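Local structure of oxysterol-binding protein homolog 1 (Saccharomyces cerevisiae, 5H28) at residues Gly209-Lys214 with Ser258-Thr263; Thr188-Phe193 with Ile200-Leu205; Lys195-Ile200 with Ala241-Leu246; Gln149-Ala154 with Gly161-Ile166; Ile111-Leu116 with Ser169-Glu174. The protein transfers sterols and other lipids between membranes without vesicles, its ankyrin-repeat domain, the part described here, targeting it to the nucleus-vacuole junction by binding NVJ1. One frame throughout, in Å; residues are numbered along the deposited sequence.

The five contacts illustrate how the chemistry of a helical repeat protein follows burial. Contacts 2 and 4 are buried and pair consecutive antiparallel helices; contact 2 is packed by apolar and sulfur-bearing side chains, whereas contact 4 adds a histidine-carboxylate bond at its edge. They touch each other through Met-201 and Trp-204 on Leu-163. Contact 3, partly buried, shares Ile-200 with contact 2 and sets helix 241-256 against the turn joining helices 189-196 and 199-207. Contact 1 lies at the surface, where polar and water-mediated links hold the chain end. Contact 5, its centre about 3 Å from that of the chain, joins a loop to the turn leading into helix 172-175 by a salt bridge, and encloses contact 4 in sequence.

Contact 1 of 5, residues Gly209-Lys214 with Ser258-Thr263; sequences GADPFK and SVIDVT
Phe-213 and Ile-260 make the apolar half of a contact in which the C-terminal tail folds back on the loop at the end of the third predicted ankyrin repeat. That loop carries a type I beta turn from Asp-211 to Lys-214, and an Asx turn in which Asp-211 OD1 accepts from the Phe-213 backbone N braces it. The tightly packed part is at the phenyl ring: Ile-260 CG1 lies above one face, offset toward the rim, in a CH-pi contact 4.0 Å from the Phe-213 ring centroid. The CG2 branch of the same isoleucine rests near Phe-213 CB. Beside this patch, Asp-211 has CG anti to its backbone N (chi1 173°), which brings the carboxylate carbon toward the tail. The Asp-261 backbone N donates to Asp-211 OD2 over 3.1 Å in a nearly straight bond (167°), arriving from above the carboxylate plane.

The other half is looser and wetter. Lys-214 reaches over to Asp-261 in a salt bridge that is long and weak as a hydrogen bond, with NZ 3.5 Å from OD2, while its tip approaches that of Thr-263. Two waters bridge the loop and the tail here. One is held by Lys-214 NZ and gives a proton to Asp-261 O; the other donates both to Asp-261 O and to Asp-211 OD2, in each case over 2.8 Å from the water oxygen.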
# COMPACT_ATOMS: atom_id res chain seq x y z
N GLY A 209 8.54 -2.73 12.36
CA GLY A 209 7.98 -4.06 12.19
C GLY A 209 8.89 -5.26 12.18
O GLY A 209 8.41 -6.39 12.29
N ALA A 210 10.20 -5.06 12.03
CA ALA A 210 11.12 -6.19 12.00
C ALA A 210 10.99 -6.97 13.30
O ALA A 210 11.01 -6.40 14.39
CB ALA A 210 12.55 -5.70 11.82
N ASP A 211 10.87 -8.29 13.18
CA ASP A 211 10.70 -9.18 14.33
C ASP A 211 11.99 -9.93 14.70
O ASP A 211 12.56 -10.64 13.88
CB ASP A 211 9.57 -10.17 14.01
CG ASP A 211 9.42 -11.26 15.06
OD1 ASP A 211 9.83 -11.05 16.22
OD2 ASP A 211 8.86 -12.33 14.72
N PRO A 212 12.46 -9.77 15.95
CA PRO A 212 13.69 -10.44 16.40
C PRO A 212 13.54 -11.96 16.54
O PRO A 212 14.52 -12.68 16.72
CB PRO A 212 13.99 -9.76 17.73
CG PRO A 212 12.62 -9.46 18.26
CD PRO A 212 11.91 -8.92 17.03
N PHE A 213 12.30 -12.44 16.44
CA PHE A 213 12.01 -13.87 16.55
C PHE A 213 12.03 -14.56 15.20
O PHE A 213 11.99 -15.78 15.12
CB PHE A 213 10.63 -14.08 17.18
CG PHE A 213 10.58 -13.81 18.66
CD1 PHE A 213 11.02 -14.77 19.56
CD2 PHE A 213 10.09 -12.60 19.14
CE1 PHE A 213 10.97 -14.52 20.93
CE2 PHE A 213 10.03 -12.35 20.50
CZ PHE A 213 10.47 -13.31 21.40
N LYS A 214 12.10 -13.77 14.13
CA LYS A 214 12.10 -14.34 12.78
C LYS A 214 13.42 -14.98 12.38
O LYS A 214 14.49 -14.40 12.56
CB LYS A 214 11.74 -13.25 11.77
CG LYS A 214 11.50 -13.76 10.36
CD LYS A 214 10.25 -14.62 10.29
CE LYS A 214 10.04 -15.19 8.90
NZ LYS A 214 8.75 -15.93 8.80
N SER A 258 6.41 -8.48 21.68
CA SER A 258 5.03 -8.80 22.05
C SER A 258 4.28 -9.70 21.05
O SER A 258 3.65 -10.68 21.45
CB SER A 258 4.24 -7.51 22.28
OG SER A 258 4.75 -6.79 23.39
N VAL A 259 4.35 -9.37 19.77
CA VAL A 259 3.67 -10.18 18.76
C VAL A 259 4.67 -10.85 17.82
O VAL A 259 5.30 -10.21 16.98
CB VAL A 259 2.68 -9.33 17.94
CG1 VAL A 259 3.37 -8.11 17.37
CG2 VAL A 259 2.06 -10.17 16.83
N ILE A 260 4.79 -12.17 17.97
CA ILE A 260 5.71 -12.97 17.17
C ILE A 260 5.12 -13.28 15.80
O ILE A 260 3.95 -13.67 15.70
CB ILE A 260 6.03 -14.32 17.88
CG1 ILE A 260 6.68 -14.06 19.24
CG2 ILE A 260 6.95 -15.16 17.01
CD1 ILE A 260 6.91 -15.32 20.05
N ASP A 261 5.90 -13.11 14.74
CA ASP A 261 5.40 -13.40 13.41
C ASP A 261 5.21 -14.92 13.32
O ASP A 261 6.10 -15.68 13.69
CB ASP A 261 6.40 -12.93 12.35
CG ASP A 261 5.82 -12.99 10.94
OD1 ASP A 261 4.80 -12.32 10.69
OD2 ASP A 261 6.38 -13.72 10.10
N VAL A 262 4.05 -15.35 12.84
CA VAL A 262 3.76 -16.77 12.72
C VAL A 262 3.63 -17.18 11.26
O VAL A 262 2.82 -16.61 10.53
CB VAL A 262 2.46 -17.14 13.46
CG1 VAL A 262 2.08 -18.59 13.17
CG2 VAL A 262 2.64 -16.95 14.96
N THR A 263 4.43 -18.16 10.85
CA THR A 263 4.40 -18.66 9.48
C THR A 263 4.59 -20.18 9.49
O THR A 263 4.85 -20.77 10.54
CB THR A 263 5.52 -18.04 8.61
OG1 THR A 263 6.80 -18.41 9.13
CG2 THR A 263 5.40 -16.52 8.60
O HOH W 1 8.81 -15.01 13.99
O HOH W 2 8.14 -16.94 11.73

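Contact 2 of 5, residues Thr188-Phe193 with Ile200-Leu205; sequences TVLHEF and IMCRWL
The helix-turn-helix of an ankyrin repeat, here the third predicted one, is closed by helices 189-196 and 199-207 packing face to face. Their short segments run nearly antiparallel, at 161°, with axes 9.3 Å apart. Phe-193 and Met-201 lie at the turn end of the pair. Met-201 CG sits over the centre of the phenyl ring, 3.4 Å from the Phe-193 centroid, a close CH-pi contact; SD follows obliquely at 4.6 Å from that centroid and adds a Met-aromatic contact. The methionine CG is anti to its backbone N (chi1 179°), which carries it over the ring. The Leu-205 side chain crosses the phenyl group at about a right angle, with CD1 3.8 Å from Phe-193 CD2. That methyl also meets Val-189 CG2, the two side chains approaching tip to tip. On another flank, Cys-202 SG lies against Phe-193 CB and 4.1 Å from Leu-190 CD1.

Neighbouring helices seal the pair: Val-189 rests on Phe-151 and Phe-155, Met-201 on Phe-160 and Leu-163, and Cys-202 on Leu-246 and Leu-249. Such an apolar seam between two short antiparallel helices is typical of an ankyrin repeat.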
# COMPACT_ATOMS: atom_id res chain seq x y z
N THR A 188 16.83 -11.91 4.76
CA THR A 188 15.89 -11.12 5.54
C THR A 188 16.64 -9.86 5.98
O THR A 188 17.77 -9.94 6.48
CB THR A 188 15.37 -11.94 6.72
OG1 THR A 188 14.75 -13.13 6.22
CG2 THR A 188 14.34 -11.15 7.52
N VAL A 189 16.02 -8.71 5.81
CA VAL A 189 16.67 -7.44 6.07
C VAL A 189 17.28 -7.18 7.45
O VAL A 189 18.42 -6.73 7.54
CB VAL A 189 15.75 -6.26 5.66
CG1 VAL A 189 14.56 -6.15 6.59
CG2 VAL A 189 16.55 -4.97 5.59
N LEU A 190 16.56 -7.47 8.53
CA LEU A 190 17.14 -7.23 9.85
C LEU A 190 18.43 -8.03 10.01
O LEU A 190 19.45 -7.49 10.44
CB LEU A 190 16.14 -7.61 10.96
CG LEU A 190 16.65 -7.44 12.40
CD1 LEU A 190 17.23 -6.03 12.59
CD2 LEU A 190 15.51 -7.70 13.39
N HIS A 191 18.38 -9.31 9.66
CA HIS A 191 19.56 -10.17 9.77
C HIS A 191 20.75 -9.60 9.02
O HIS A 191 21.87 -9.59 9.52
CB HIS A 191 19.23 -11.57 9.23
CG HIS A 191 18.04 -12.20 9.89
ND1 HIS A 191 16.78 -11.65 9.82
CD2 HIS A 191 17.92 -13.33 10.62
CE1 HIS A 191 15.93 -12.41 10.49
NE2 HIS A 191 16.60 -13.44 10.98
N GLU A 192 20.50 -9.10 7.81
CA GLU A 192 21.57 -8.54 7.01
C GLU A 192 22.21 -7.33 7.67
O GLU A 192 23.43 -7.17 7.60
CB GLU A 192 21.06 -8.17 5.61
CG GLU A 192 20.64 -9.39 4.81
CD GLU A 192 21.69 -10.48 4.83
OE1 GLU A 192 22.84 -10.22 4.40
OE2 GLU A 192 21.39 -11.61 5.27
N PHE A 193 21.42 -6.49 8.33
CA PHE A 193 22.02 -5.33 8.98
C PHE A 193 22.66 -5.65 10.31
O PHE A 193 23.50 -4.90 10.80
CB PHE A 193 21.00 -4.19 9.07
CG PHE A 193 20.85 -3.44 7.78
CD1 PHE A 193 21.80 -2.49 7.42
CD2 PHE A 193 19.83 -3.74 6.89
CE1 PHE A 193 21.74 -1.85 6.18
CE2 PHE A 193 19.75 -3.11 5.65
CZ PHE A 193 20.71 -2.16 5.30
N ILE A 200 22.06 1.68 13.87
CA ILE A 200 21.00 2.64 13.61
C ILE A 200 19.97 2.04 12.66
O ILE A 200 18.76 2.16 12.90
CB ILE A 200 21.56 3.95 13.01
CG1 ILE A 200 22.36 4.70 14.08
CG2 ILE A 200 20.43 4.82 12.48
CD1 ILE A 200 22.96 6.00 13.60
N MET A 201 20.42 1.37 11.60
CA MET A 201 19.48 0.76 10.67
C MET A 201 18.71 -0.35 11.37
O MET A 201 17.51 -0.52 11.15
CB MET A 201 20.20 0.20 9.44
CG MET A 201 19.26 -0.48 8.44
SD MET A 201 17.96 0.60 7.78
CE MET A 201 18.90 1.50 6.56
N CYS A 202 19.39 -1.13 12.21
CA CYS A 202 18.72 -2.20 12.93
C CYS A 202 17.59 -1.61 13.78
O CYS A 202 16.48 -2.13 13.78
CB CYS A 202 19.70 -2.97 13.82
SG CYS A 202 20.82 -4.06 12.93
N ARG A 203 17.88 -0.53 14.51
CA ARG A 203 16.88 0.12 15.35
C ARG A 203 15.70 0.60 14.50
O ARG A 203 14.54 0.43 14.89
CB ARG A 203 17.49 1.31 16.09
CG ARG A 203 18.51 0.95 17.16
CD ARG A 203 19.11 2.21 17.77
NE ARG A 203 20.19 1.91 18.71
CZ ARG A 203 20.02 1.38 19.92
NH1 ARG A 203 18.80 1.10 20.35
NH2 ARG A 203 21.06 1.12 20.69
N TRP A 204 16.00 1.19 13.35
CA TRP A 204 14.96 1.69 12.45
C TRP A 204 14.07 0.54 11.98
O TRP A 204 12.85 0.65 11.97
CB TRP A 204 15.59 2.38 11.24
CG TRP A 204 14.61 3.16 10.41
CD1 TRP A 204 14.30 4.49 10.53
CD2 TRP A 204 13.79 2.66 9.34
NE1 TRP A 204 13.35 4.85 9.60
CE2 TRP A 204 13.02 3.75 8.86
CE3 TRP A 204 13.64 1.41 8.74
CZ2 TRP A 204 12.11 3.61 7.80
CZ3 TRP A 204 12.73 1.27 7.69
CH2 TRP A 204 11.98 2.37 7.24
N LEU A 205 14.69 -0.57 11.59
CA LEU A 205 13.94 -1.72 11.11
C LEU A 205 13.05 -2.29 12.20
O LEU A 205 11.88 -2.61 11.95
CB LEU A 205 14.91 -2.78 10.59
CG LEU A 205 15.66 -2.40 9.31
CD1 LEU A 205 16.78 -3.38 9.06
CD2 LEU A 205 14.69 -2.35 8.13

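Contact 3 of 5, residues Lys195-Ile200 with Ala241-Leu246; sequences KKRDVI and AIDIEL
Arg-197 and Asp-243 form the salt bridge of this contact between an inter-helix turn and helix 241-256. Arg-197 NE donates to Asp-243 OD1 over 3.0 Å at 172°, with the oxygen practically in the guanidinium plane; on the acceptor, the approach is on the syn side, somewhat out of the carboxylate plane. A second, weak bond of 3.3 Å runs from Arg-197 NH1 to Asp-243 OD2. The bend at chi3 (72°) sets NE off from the straight line of the chain, and Ile-242 CG2 covers one guanidinium face toward its rim, while CB of that isoleucine is 3.4 Å from Arg-197 NH1. An alanine in place of Arg-197 would probably leave Asp-243 without this charged mate and open a gap beside Ile-242.

Val-199 carries the apolar share: its CG2 is 4.0 Å from Ile-242 CG2 and faces Leu-246 CD1, while CG1 lies against the carboxylate of Glu-245, whose OE2 is engaged in a salt bridge with Arg-203.

Backbone geometry positions these groups. Arg-197, with positive phi, is the C-prime residue of a Schellman motif ending helix 189-196, and Asp-198 caps the next helix through OD1 to Met-201 N. Helix 241-256 thus docks on the turn joining the paired helices 189-196 and 199-207, with Leu-246 also resting on Val-194 of the first.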
# COMPACT_ATOMS: atom_id res chain seq x y z
N LYS A 195 24.45 -8.35 10.63
CA LYS A 195 25.75 -8.79 10.12
C LYS A 195 26.59 -7.60 9.67
O LYS A 195 27.82 -7.61 9.80
CB LYS A 195 25.57 -9.79 8.97
CG LYS A 195 25.01 -11.13 9.45
CD LYS A 195 24.83 -12.14 8.32
CE LYS A 195 23.65 -11.80 7.43
NZ LYS A 195 23.39 -12.90 6.45
N LYS A 196 25.93 -6.55 9.16
CA LYS A 196 26.62 -5.35 8.70
C LYS A 196 27.06 -4.51 9.90
O LYS A 196 27.95 -3.67 9.79
CB LYS A 196 25.69 -4.52 7.80
CG LYS A 196 26.39 -3.47 6.93
CD LYS A 196 25.38 -2.77 6.02
CE LYS A 196 26.07 -1.93 4.94
NZ LYS A 196 26.88 -0.82 5.50
N ARG A 197 26.43 -4.76 11.05
CA ARG A 197 26.73 -4.06 12.29
C ARG A 197 26.32 -2.58 12.26
O ARG A 197 26.91 -1.74 12.94
CB ARG A 197 28.22 -4.22 12.65
CG ARG A 197 28.60 -5.68 12.89
CD ARG A 197 30.09 -5.91 13.07
NE ARG A 197 30.60 -5.43 14.35
CZ ARG A 197 31.31 -4.31 14.50
NH1 ARG A 197 31.73 -3.95 15.70
NH2 ARG A 197 31.60 -3.56 13.45
N ASP A 198 25.29 -2.29 11.47
CA ASP A 198 24.73 -0.94 11.35
C ASP A 198 23.60 -0.90 12.38
O ASP A 198 22.46 -1.24 12.06
CB ASP A 198 24.16 -0.73 9.94
CG ASP A 198 23.65 0.69 9.72
OD1 ASP A 198 23.40 1.42 10.70
OD2 ASP A 198 23.47 1.07 8.54
N VAL A 199 23.93 -0.49 13.60
CA VAL A 199 22.93 -0.46 14.67
C VAL A 199 21.78 0.51 14.44
O VAL A 199 20.63 0.20 14.77
CB VAL A 199 23.59 -0.14 16.03
CG1 VAL A 199 22.57 -0.24 17.15
CG2 VAL A 199 24.74 -1.11 16.29
N ILE A 200 22.06 1.68 13.87
CA ILE A 200 21.00 2.64 13.61
C ILE A 200 19.97 2.04 12.66
O ILE A 200 18.76 2.16 12.90
CB ILE A 200 21.56 3.95 13.01
CG1 ILE A 200 22.36 4.70 14.08
CG2 ILE A 200 20.43 4.82 12.48
CD1 ILE A 200 22.96 6.00 13.60
N ALA A 241 32.32 -2.58 21.62
CA ALA A 241 31.17 -1.79 22.03
C ALA A 241 29.97 -1.91 21.09
O ALA A 241 28.83 -2.02 21.56
CB ALA A 241 31.57 -0.32 22.17
N ILE A 242 30.21 -1.89 19.79
CA ILE A 242 29.12 -2.00 18.82
C ILE A 242 28.40 -3.34 18.95
O ILE A 242 27.18 -3.41 18.89
CB ILE A 242 29.63 -1.84 17.38
CG1 ILE A 242 30.04 -0.38 17.14
CG2 ILE A 242 28.56 -2.26 16.38
CD1 ILE A 242 30.64 -0.12 15.78
N ASP A 243 29.17 -4.41 19.15
CA ASP A 243 28.61 -5.74 19.29
C ASP A 243 27.79 -5.84 20.57
O ASP A 243 26.73 -6.47 20.59
CB ASP A 243 29.75 -6.75 19.28
CG ASP A 243 30.65 -6.58 18.07
OD1 ASP A 243 30.21 -6.92 16.96
OD2 ASP A 243 31.78 -6.08 18.24
N ILE A 244 28.28 -5.22 21.63
CA ILE A 244 27.55 -5.23 22.89
C ILE A 244 26.24 -4.46 22.71
O ILE A 244 25.19 -4.90 23.17
CB ILE A 244 28.39 -4.59 24.02
CG1 ILE A 244 29.59 -5.48 24.33
CG2 ILE A 244 27.53 -4.39 25.26
CD1 ILE A 244 30.56 -4.88 25.33
N GLU A 245 26.32 -3.31 22.04
CA GLU A 245 25.13 -2.49 21.79
C GLU A 245 24.10 -3.28 21.00
O GLU A 245 22.91 -3.27 21.31
CB GLU A 245 25.52 -1.22 21.01
CG GLU A 245 24.38 -0.21 20.89
CD GLU A 245 24.72 0.97 19.98
OE1 GLU A 245 25.91 1.31 19.85
OE2 GLU A 245 23.79 1.56 19.40
N LEU A 246 24.58 -3.97 19.97
CA LEU A 246 23.72 -4.76 19.11
C LEU A 246 23.05 -5.91 19.87
O LEU A 246 21.86 -6.18 19.69
CB LEU A 246 24.54 -5.30 17.93
CG LEU A 246 23.77 -5.89 16.75
CD1 LEU A 246 22.74 -4.89 16.26
CD2 LEU A 246 24.75 -6.24 15.64

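Contact 4 of 5, residues Gln149-Ala154 with Gly161-Ile166; sequences QEFRTA and GHLESI
Ala-154 CB stands at the apolar centre, touched by two branches from the facing helix: Leu-163 CD2 and Ile-166 CD1, each 3.6 Å from that methyl carbon. Leu-163 CD2 also reaches Phe-151 CE1 at 3.6 Å, its side chain crossing the phenyl group at about a right angle. Ile-166 CD1 lies beside the Phe-151 backbone, and Leu-176 touches both Phe-151 and Ile-166.

Helices 130-156 and 160-167 form an antiparallel helical hairpin, with axes of the short segments 9.2 Å apart at 152°. Leu-163 extends the seam to Met-201 and Trp-204 of helix 199-207 in this ankyrin-repeat domain.

Outward, the imidazole of His-162 lays one face over Ala-154 CB in a CH-pi contact, the methyl carbon being 4.0 Å from the ring centroid and 3.7 Å from His-162 ND1. Glu-150, extended beyond CG, slides past Ile-166 to the edge of that ring. There His-162 NE2 donates to Glu-150 OE1 over 2.8 Å, nearly straight at 172° and in the imidazole plane, using the anti lone pair of the oxygen. A leucine in place of His-162 would probably leave Glu-150 without this donor and its carboxylate freer to turn.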
# COMPACT_ATOMS: atom_id res chain seq x y z
N GLN A 149 12.68 -5.03 -5.04
CA GLN A 149 13.87 -4.39 -5.57
C GLN A 149 13.97 -2.97 -5.01
O GLN A 149 15.04 -2.55 -4.57
CB GLN A 149 13.81 -4.34 -7.10
CG GLN A 149 14.92 -3.54 -7.75
CD GLN A 149 15.70 -4.34 -8.77
OE1 GLN A 149 15.16 -4.74 -9.80
NE2 GLN A 149 16.97 -4.59 -8.48
N GLU A 150 12.86 -2.24 -5.02
CA GLU A 150 12.86 -0.87 -4.51
C GLU A 150 13.32 -0.84 -3.06
O GLU A 150 14.10 0.03 -2.66
CB GLU A 150 11.46 -0.26 -4.62
CG GLU A 150 11.45 1.23 -4.28
CD GLU A 150 10.09 1.89 -4.46
OE1 GLU A 150 10.02 3.14 -4.34
OE2 GLU A 150 9.09 1.18 -4.70
N PHE A 151 12.83 -1.78 -2.27
CA PHE A 151 13.19 -1.86 -0.86
C PHE A 151 14.69 -2.13 -0.72
O PHE A 151 15.37 -1.48 0.09
CB PHE A 151 12.36 -2.95 -0.17
CG PHE A 151 12.51 -2.99 1.32
CD1 PHE A 151 12.32 -1.85 2.10
CD2 PHE A 151 12.79 -4.19 1.97
CE1 PHE A 151 12.41 -1.91 3.50
CE2 PHE A 151 12.89 -4.26 3.36
CZ PHE A 151 12.70 -3.12 4.13
N ARG A 152 15.22 -3.07 -1.51
CA ARG A 152 16.65 -3.39 -1.47
C ARG A 152 17.49 -2.18 -1.84
O ARG A 152 18.52 -1.91 -1.22
CB ARG A 152 17.00 -4.53 -2.44
CG ARG A 152 16.42 -5.90 -2.08
CD ARG A 152 17.17 -7.02 -2.82
NE ARG A 152 17.12 -6.89 -4.27
CZ ARG A 152 16.11 -7.27 -5.04
NH1 ARG A 152 16.17 -7.11 -6.36
NH2 ARG A 152 15.03 -7.83 -4.51
N THR A 153 17.06 -1.44 -2.85
CA THR A 153 17.79 -0.26 -3.28
C THR A 153 17.84 0.75 -2.15
O THR A 153 18.91 1.28 -1.81
CB THR A 153 17.13 0.39 -4.50
OG1 THR A 153 17.17 -0.52 -5.60
CG2 THR A 153 17.86 1.67 -4.89
N ALA A 154 16.68 0.99 -1.54
CA ALA A 154 16.58 1.95 -0.45
C ALA A 154 17.39 1.56 0.78
O ALA A 154 18.09 2.41 1.35
CB ALA A 154 15.13 2.17 -0.08
N GLY A 161 14.86 8.40 3.72
CA GLY A 161 13.72 9.09 3.15
C GLY A 161 12.95 8.14 2.25
O GLY A 161 11.72 8.04 2.34
N HIS A 162 13.67 7.44 1.39
CA HIS A 162 13.05 6.49 0.47
C HIS A 162 12.39 5.36 1.25
O HIS A 162 11.27 4.95 0.94
CB HIS A 162 14.10 5.94 -0.49
CG HIS A 162 13.53 5.20 -1.67
ND1 HIS A 162 14.32 4.67 -2.66
CD2 HIS A 162 12.25 4.91 -2.01
CE1 HIS A 162 13.56 4.07 -3.56
NE2 HIS A 162 12.30 4.20 -3.18
N LEU A 163 13.08 4.85 2.28
CA LEU A 163 12.52 3.78 3.10
C LEU A 163 11.21 4.20 3.75
O LEU A 163 10.28 3.40 3.85
CB LEU A 163 13.52 3.36 4.18
CG LEU A 163 14.73 2.55 3.72
CD1 LEU A 163 15.74 2.46 4.85
CD2 LEU A 163 14.28 1.16 3.31
N GLU A 164 11.14 5.45 4.20
CA GLU A 164 9.93 5.96 4.83
C GLU A 164 8.76 5.90 3.85
O GLU A 164 7.66 5.48 4.20
CB GLU A 164 10.14 7.41 5.28
CG GLU A 164 11.04 7.61 6.49
CD GLU A 164 10.43 7.09 7.78
OE1 GLU A 164 9.20 7.26 7.96
OE2 GLU A 164 11.17 6.54 8.61
N SER A 165 9.01 6.31 2.61
CA SER A 165 7.97 6.30 1.58
C SER A 165 7.52 4.88 1.23
O SER A 165 6.34 4.64 0.96
CB SER A 165 8.47 7.00 0.31
OG SER A 165 8.54 8.41 0.50
N ILE A 166 8.45 3.94 1.24
CA ILE A 166 8.12 2.56 0.91
C ILE A 166 7.26 1.89 1.97
O ILE A 166 6.24 1.29 1.66
CB ILE A 166 9.40 1.72 0.71
CG1 ILE A 166 10.18 2.24 -0.50
CG2 ILE A 166 9.03 0.25 0.49
CD1 ILE A 166 11.57 1.68 -0.60

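Contact 5 of 5, residues Ile111-Leu116 with Ser169-Glu174; sequences INDCVL and SPRNAE
Arg-171 lays its long side chain across the loop at Ile-111 to Asp-113, with Ile-111 CG2 over one face of its guanidinium, 3.7 Å from Arg-171 NH1. The loop follows helix 99-106 at the end of the second predicted ankyrin repeat and makes a type I beta turn from Asn-112 to Val-115. Within it, an Asx turn has Asn-112 OD1 accept from Cys-114 N over 3.0 Å, the donor above the carbonyl plane.

The arginine is extended from CG to NE, CG being anti to the backbone N (chi1 -169°), and its CD passes 3.4 Å from Ile-111 O. Its end meets Asp-113 in a salt bridge: Arg-171 NE donates to Asp-113 OD1 over 2.9 Å. The bond is bent, at 138°, the oxygen being tilted from the guanidinium plane; the two planes stand almost perpendicular, and NE meets OD1 from above the carboxylate plane. A weak bond from Arg-171 NH2 goes to Asp-113 OD2, which has a second partner in Arg-140; Tyr-143 makes a cation-pi contact with Arg-171. Two arginines on one carboxylate would probably stabilise its negative charge.

Farther out the contact thins to Asn-112 beside Pro-170 and Cys-114 beside Glu-174, whose CB is 4.0 Å from Cys-114 SG. In the turn leading into helix 172-175, Ser-169 OG makes a capping bond, accepting from Asn-172 N over 3.2 Å.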
# COMPACT_ATOMS: atom_id res chain seq x y z
N ILE A 111 -2.92 3.10 -6.00
CA ILE A 111 -3.82 1.95 -5.90
C ILE A 111 -3.41 0.99 -4.79
O ILE A 111 -2.23 0.81 -4.51
CB ILE A 111 -3.88 1.17 -7.25
CG1 ILE A 111 -5.10 0.25 -7.27
CG2 ILE A 111 -2.60 0.34 -7.44
CD1 ILE A 111 -6.43 0.99 -7.33
N ASN A 112 -4.41 0.41 -4.13
CA ASN A 112 -4.16 -0.60 -3.11
C ASN A 112 -5.08 -1.76 -3.45
O ASN A 112 -6.26 -1.75 -3.08
CB ASN A 112 -4.48 -0.10 -1.70
CG ASN A 112 -4.20 -1.16 -0.65
OD1 ASN A 112 -3.79 -2.28 -0.97
ND2 ASN A 112 -4.41 -0.82 0.62
N ASP A 113 -4.56 -2.75 -4.17
CA ASP A 113 -5.35 -3.90 -4.58
C ASP A 113 -5.52 -4.95 -3.49
O ASP A 113 -6.05 -6.02 -3.75
CB ASP A 113 -4.74 -4.53 -5.85
CG ASP A 113 -3.31 -5.01 -5.65
OD1 ASP A 113 -2.64 -4.54 -4.71
OD2 ASP A 113 -2.85 -5.84 -6.46
N CYS A 114 -5.10 -4.63 -2.27
CA CYS A 114 -5.22 -5.58 -1.17
C CYS A 114 -6.38 -5.28 -0.22
O CYS A 114 -6.57 -5.99 0.76
CB CYS A 114 -3.92 -5.64 -0.37
SG CYS A 114 -2.56 -6.39 -1.27
N VAL A 115 -7.14 -4.24 -0.51
CA VAL A 115 -8.27 -3.88 0.34
C VAL A 115 -9.30 -5.02 0.36
O VAL A 115 -9.63 -5.60 -0.67
CB VAL A 115 -8.95 -2.59 -0.16
CG1 VAL A 115 -10.17 -2.27 0.69
CG2 VAL A 115 -7.96 -1.43 -0.11
N LEU A 116 -9.80 -5.34 1.55
CA LEU A 116 -10.80 -6.39 1.70
C LEU A 116 -12.17 -5.76 1.89
O LEU A 116 -12.29 -4.75 2.59
CB LEU A 116 -10.48 -7.27 2.92
CG LEU A 116 -9.09 -7.91 2.96
CD1 LEU A 116 -8.89 -8.63 4.28
CD2 LEU A 116 -8.96 -8.87 1.80
N SER A 169 3.51 3.16 2.54
CA SER A 169 2.55 2.86 1.47
C SER A 169 1.50 1.85 1.93
O SER A 169 1.84 0.75 2.37
CB SER A 169 3.28 2.29 0.25
OG SER A 169 2.38 1.61 -0.60
N PRO A 170 0.21 2.21 1.82
CA PRO A 170 -0.84 1.28 2.24
C PRO A 170 -0.75 -0.07 1.52
O PRO A 170 -0.93 -1.12 2.13
CB PRO A 170 -2.12 2.04 1.89
CG PRO A 170 -1.71 3.47 2.10
CD PRO A 170 -0.35 3.52 1.44
N ARG A 171 -0.45 -0.03 0.23
CA ARG A 171 -0.35 -1.26 -0.56
C ARG A 171 0.84 -2.12 -0.12
O ARG A 171 0.75 -3.35 -0.10
CB ARG A 171 -0.21 -0.93 -2.04
CG ARG A 171 -0.36 -2.13 -2.95
CD ARG A 171 -0.08 -1.77 -4.40
NE ARG A 171 -0.39 -2.87 -5.29
CZ ARG A 171 -0.17 -2.86 -6.60
NH1 ARG A 171 0.38 -1.79 -7.17
NH2 ARG A 171 -0.49 -3.91 -7.34
N ASN A 172 1.95 -1.49 0.23
CA ASN A 172 3.11 -2.25 0.65
C ASN A 172 2.96 -2.89 2.02
O ASN A 172 3.70 -3.81 2.36
CB ASN A 172 4.36 -1.37 0.60
CG ASN A 172 4.77 -1.02 -0.81
OD1 ASN A 172 4.33 -1.67 -1.77
ND2 ASN A 172 5.62 -0.02 -0.96
N ALA A 173 2.00 -2.41 2.80
CA ALA A 173 1.77 -2.97 4.12
C ALA A 173 1.50 -4.47 4.01
O ALA A 173 1.84 -5.24 4.91
CB ALA A 173 0.60 -2.27 4.79
N GLU A 174 0.89 -4.88 2.90
CA GLU A 174 0.57 -6.29 2.68
C GLU A 174 1.38 -6.96 1.57
O GLU A 174 1.48 -8.19 1.53
CB GLU A 174 -0.92 -6.46 2.36
CG GLU A 174 -1.76 -7.01 3.51
CD GLU A 174 -1.76 -6.10 4.72
OE1 GLU A 174 -2.23 -4.95 4.60
OE2 GLU A 174 -1.30 -6.55 5.80